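Local coordinates for SufA protein (Escherichia coli, PDB 2D2A), which binds [2Fe-2S] and [4Fe-4S] clusters built with sulfur from the SufS-SufE desulfurase and passes them to target proteins such as ferredoxin and aconitase, at residues 41-44 with 45-49; 101-104 with 105-108. All blocks are in the same frame, centred on the assembly; numbering follows the deposited sequence.

Contact 1. Residues 41-44 with 45-49; sequences LTLT and PAAAI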
loop_
_atom_site.group_PDB
_atom_site.type_symbol
_atom_site.label_atom_id
_atom_site.label_comp_id
_atom_site.label_asym_id
_atom_site.label_seq_id
_atom_site.Cartn_x
_atom_site.Cartn_y
_atom_site.Cartn_z
ATOM N N LEU A 41 4.868 17.406 -13.064
ATOM C CA LEU A 41 4.959 16.034 -12.587
ATOM C C LEU A 41 4.631 15.092 -13.622
ATOM O O LEU A 41 4.021 15.426 -14.534
ATOM C CB LEU A 41 4.090 15.732 -11.406
ATOM C CG LEU A 41 3.826 16.480 -10.139
ATOM C CD1 LEU A 41 3.727 15.547 -8.881
ATOM C CD2 LEU A 41 4.596 17.822 -9.843
ATOM N N THR A 42 5.023 13.851 -13.419
ATOM C CA THR A 42 4.768 12.741 -14.377
ATOM C C THR A 42 4.042 11.414 -13.926
ATOM O O THR A 42 4.076 10.869 -12.977
ATOM C CB THR A 42 6.106 12.392 -15.249
ATOM O OG1 THR A 42 7.089 11.784 -14.402
ATOM C CG2 THR A 42 6.838 13.701 -15.686
ATOM N N LEU A 43 3.521 10.781 -14.857
ATOM C CA LEU A 43 2.938 9.508 -14.678
ATOM C C LEU A 43 3.707 8.517 -15.527
ATOM O O LEU A 43 3.903 8.754 -16.734
ATOM C CB LEU A 43 1.470 9.638 -15.292
ATOM C CG LEU A 43 0.262 10.412 -14.650
ATOM C CD1 LEU A 43 -1.083 9.988 -15.267
ATOM C CD2 LEU A 43 0.116 10.180 -13.280
ATOM N N THR A 44 4.077 7.400 -14.947
ATOM C CA THR A 44 4.626 6.369 -15.793
ATOM C C THR A 44 3.476 5.807 -16.647
ATOM O O THR A 44 2.322 5.837 -16.286
ATOM C CB THR A 44 5.182 5.251 -14.966
ATOM O OG1 THR A 44 4.158 4.650 -14.157
ATOM C CG2 THR A 44 6.243 5.799 -14.066
ATOM N N PRO A 45 3.796 5.242 -17.779
ATOM C CA PRO A 45 2.720 4.547 -18.593
ATOM C C PRO A 45 1.806 3.589 -17.757
ATOM O O PRO A 45 0.629 3.472 -17.935
ATOM C CB PRO A 45 3.536 3.621 -19.589
ATOM C CG PRO A 45 4.956 4.367 -19.618
ATOM C CD PRO A 45 5.175 5.000 -18.249
ATOM N N ALA A 46 2.424 2.889 -16.797
ATOM C CA ALA A 46 1.684 1.951 -15.997
ATOM C C ALA A 46 0.582 2.756 -15.139
ATOM O O ALA A 46 -0.563 2.297 -15.034
ATOM C CB ALA A 46 2.560 1.120 -15.134
ATOM N N ALA A 47 0.976 3.896 -14.574
ATOM C CA ALA A 47 0.170 4.711 -13.780
ATOM C C ALA A 47 -0.902 5.312 -14.604
ATOM O O ALA A 47 -2.064 5.320 -14.228
ATOM C CB ALA A 47 0.948 5.780 -13.176
ATOM N N ALA A 48 -0.560 5.739 -15.797
ATOM C CA ALA A 48 -1.494 6.275 -16.835
ATOM C C ALA A 48 -2.598 5.259 -17.272
ATOM O O ALA A 48 -3.823 5.662 -17.265
ATOM C CB ALA A 48 -0.723 6.810 -17.985
ATOM N N ILE A 49 -2.154 3.986 -17.555
ATOM C CA ILE A 49 -3.087 2.913 -17.950
ATOM C C ILE A 49 -4.042 2.751 -16.733
ATOM O O ILE A 49 -5.275 2.679 -16.801
ATOM C CB ILE A 49 -2.383 1.564 -18.127
ATOM C CG1 ILE A 49 -1.201 1.366 -19.264
ATOM C CG2 ILE A 49 -3.418 0.511 -18.156
ATOM C CD1 ILE A 49 -1.656 1.654 -20.679
#
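T44 turns back on A47 and A48 at the point where strand 42-43 gives way to helix 45-57, and its side chain can be followed atom by atom. CB lies beside P45 CD simply because the two residues are bonded in sequence, so that neighbourhood says nothing about packing. From there the chain branches. A chi1 of 61° tucks OG1 between the two backbone arms of its own residue and presents it to the open amides of the first turn, where it accepts a hydrogen bond from A47 N at 3.3 Å. T44 stands just before the first helical residue and its hydroxyl accepts from A47 N with an N-H...O angle of 156°, which together identify it as the N-cap. The same oxygen lies 3.5 Å from the methyl CB of A47 and is also hydrogen-bonded to OD1 of D116 on strand 114-120. A48 N donates to T44 O at 2.9 Å, the first i to i+4 bond of the helix.

On the buried side L43 adds an apolar contact. Its CD1 rests 4.2 Å from A48 CB, while A98 and L100 of strand 98-103 line the same core. With alanine at T44, A47 N is likely to lose its capping acceptor, and D116 OD1 the hydroxyl that ties it to the helix start. The chemistry is that of a classical helix N-cap: a hydroxyl oxygen serves an amide of the first turn that has no helical carbonyl before it, and its bond to D116 also ties the helix start to the neighbouring strand.

Contact 2. Residues 101-104 with 105-108; sequences FVPL and QAMP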
loop_
_atom_site.group_PDB
_atom_site.type_symbol
_atom_site.label_atom_id
_atom_site.label_comp_id
_atom_site.label_asym_id
_atom_site.label_seq_id
_atom_site.Cartn_x
_atom_site.Cartn_y
_atom_site.Cartn_z
ATOM N N PHE A 101 -3.960 15.998 -11.320
ATOM C CA PHE A 101 -4.177 17.365 -10.890
ATOM C C PHE A 101 -3.424 17.465 -9.646
ATOM O O PHE A 101 -3.402 16.542 -8.828
ATOM C CB PHE A 101 -5.665 17.615 -10.553
ATOM C CG PHE A 101 -6.562 17.707 -11.792
ATOM C CD1 PHE A 101 -7.178 16.572 -12.252
ATOM C CD2 PHE A 101 -6.776 18.938 -12.441
ATOM C CE1 PHE A 101 -7.939 16.567 -13.391
ATOM C CE2 PHE A 101 -7.423 19.008 -13.610
ATOM C CZ PHE A 101 -8.092 17.800 -14.102
ATOM N N VAL A 102 -2.686 18.545 -9.546
ATOM C CA VAL A 102 -1.888 18.769 -8.329
ATOM C C VAL A 102 -2.123 20.143 -7.742
ATOM O O VAL A 102 -1.955 21.092 -8.402
ATOM C CB VAL A 102 -0.416 18.748 -8.601
ATOM C CG1 VAL A 102 0.333 18.886 -7.225
ATOM C CG2 VAL A 102 -0.040 17.539 -9.267
ATOM N N PRO A 103 -2.516 20.279 -6.490
ATOM C CA PRO A 103 -2.665 21.641 -5.930
ATOM C C PRO A 103 -1.400 22.520 -5.902
ATOM O O PRO A 103 -0.426 22.030 -5.299
ATOM C CB PRO A 103 -3.193 21.391 -4.523
ATOM C CG PRO A 103 -3.023 19.910 -4.179
ATOM C CD PRO A 103 -2.822 19.197 -5.505
ATOM N N LEU A 104 -1.350 23.734 -6.464
ATOM C CA LEU A 104 -0.298 24.669 -5.981
ATOM C C LEU A 104 0.192 24.767 -4.547
ATOM O O LEU A 104 1.378 24.875 -4.380
ATOM C CB LEU A 104 -0.785 26.047 -6.212
ATOM C CG LEU A 104 -0.742 26.636 -7.649
ATOM C CD1 LEU A 104 -1.112 28.077 -7.698
ATOM C CD2 LEU A 104 0.581 26.413 -8.265
ATOM N N GLN A 105 -0.606 24.806 -3.498
ATOM C CA GLN A 105 0.005 24.809 -2.195
ATOM C C GLN A 105 0.829 23.550 -1.965
ATOM O O GLN A 105 1.252 23.253 -0.775
ATOM C CB GLN A 105 -1.012 24.916 -1.036
ATOM C CG GLN A 105 -1.283 26.393 -0.340
ATOM C CD GLN A 105 -0.346 27.580 -0.788
ATOM O OE1 GLN A 105 -0.633 28.269 -1.803
ATOM N NE2 GLN A 105 0.689 27.863 0.032
ATOM N N ALA A 106 0.957 22.691 -2.957
ATOM C CA ALA A 106 1.768 21.443 -2.852
ATOM C C ALA A 106 3.059 21.412 -3.715
ATOM O O ALA A 106 4.018 20.718 -3.356
ATOM C CB ALA A 106 0.968 20.245 -3.099
ATOM N N MET A 107 3.109 22.246 -4.730
ATOM C CA MET A 107 4.139 22.126 -5.679
ATOM C C MET A 107 5.564 22.221 -5.073
ATOM O O MET A 107 6.473 21.422 -5.430
ATOM C CB MET A 107 4.048 23.192 -6.772
ATOM C CG MET A 107 3.076 22.900 -7.873
ATOM S SD MET A 107 3.003 21.304 -8.571
ATOM C CE MET A 107 4.083 21.350 -9.802
ATOM N N PRO A 108 5.796 23.280 -4.265
ATOM C CA PRO A 108 6.994 23.374 -3.440
ATOM C C PRO A 108 7.546 22.094 -2.877
ATOM O O PRO A 108 8.666 21.812 -3.203
ATOM C CB PRO A 108 6.432 24.107 -2.268
ATOM C CG PRO A 108 4.919 24.243 -2.554
ATOM C CD PRO A 108 4.953 24.496 -4.024
#
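A chi1 of -176° swings CG1 of V102 away from its own amide nitrogen, while M107 bends back at chi2 (-44°) and again at chi3; together these torsions bring the V102 methyl to the thioether. The evidence is the 3.8 Å separation of V102 CG1 from M107 SD: the side chains cross at about a right angle, with CG1 against the sulfur. The same methyl also lies 4.4 Å from A106 CB, at the margin of apolar contact. A106 is approached by the proline ring as well, P103 CG standing 4.1 Å from A106 CB. L104 closes the group more loosely, its CD2 lying 4.3 Å from CG of M107.

This is a strand-to-helix turn: strand 98-103, paired with strands 63-71 and 90-95 in a mixed sheet, leads through residues 104-106 into the short helix 107-110. One backbone bond across the turn records the change of direction: M107 N donates to L104 O at 3.2 Å, with an N-H...O angle of 157°. A second, from A106 N to P103 O, is doubtful, because that nitrogen is too close to a neighbouring atom in the model for its position to be trusted.

Neighbouring strands and a loop pack around the turn. V102 packs on F93 and M107 on L91, both from strand 90-95, while A106 meets V68 of strand 63-71. W38, from a loop, lies against M107 and P108.

How the contacts relate
Contact 1 precedes contact 2 along the chain, and their centres are about 18 Å apart, on opposite sides of the chain's centre. Each is a junction where a strand leads into a helix: 42-43 into 45-57, and 98-103 into 107-110. The strands belong to different mixed sheets, the first pairing with 114-120 and the second with 63-71 and 90-95. The two sites nevertheless meet through L41, whose CD2 lies 3.6 Å from M107 CE and whose CG lies 4.1 Å from V102 CG2. Through this residue, just before strand 42-43, contact 1 packs on the strand and helix of contact 2 within the HesB/IscA-family region, away from the cluster-binding cysteines C73, C137 and C139.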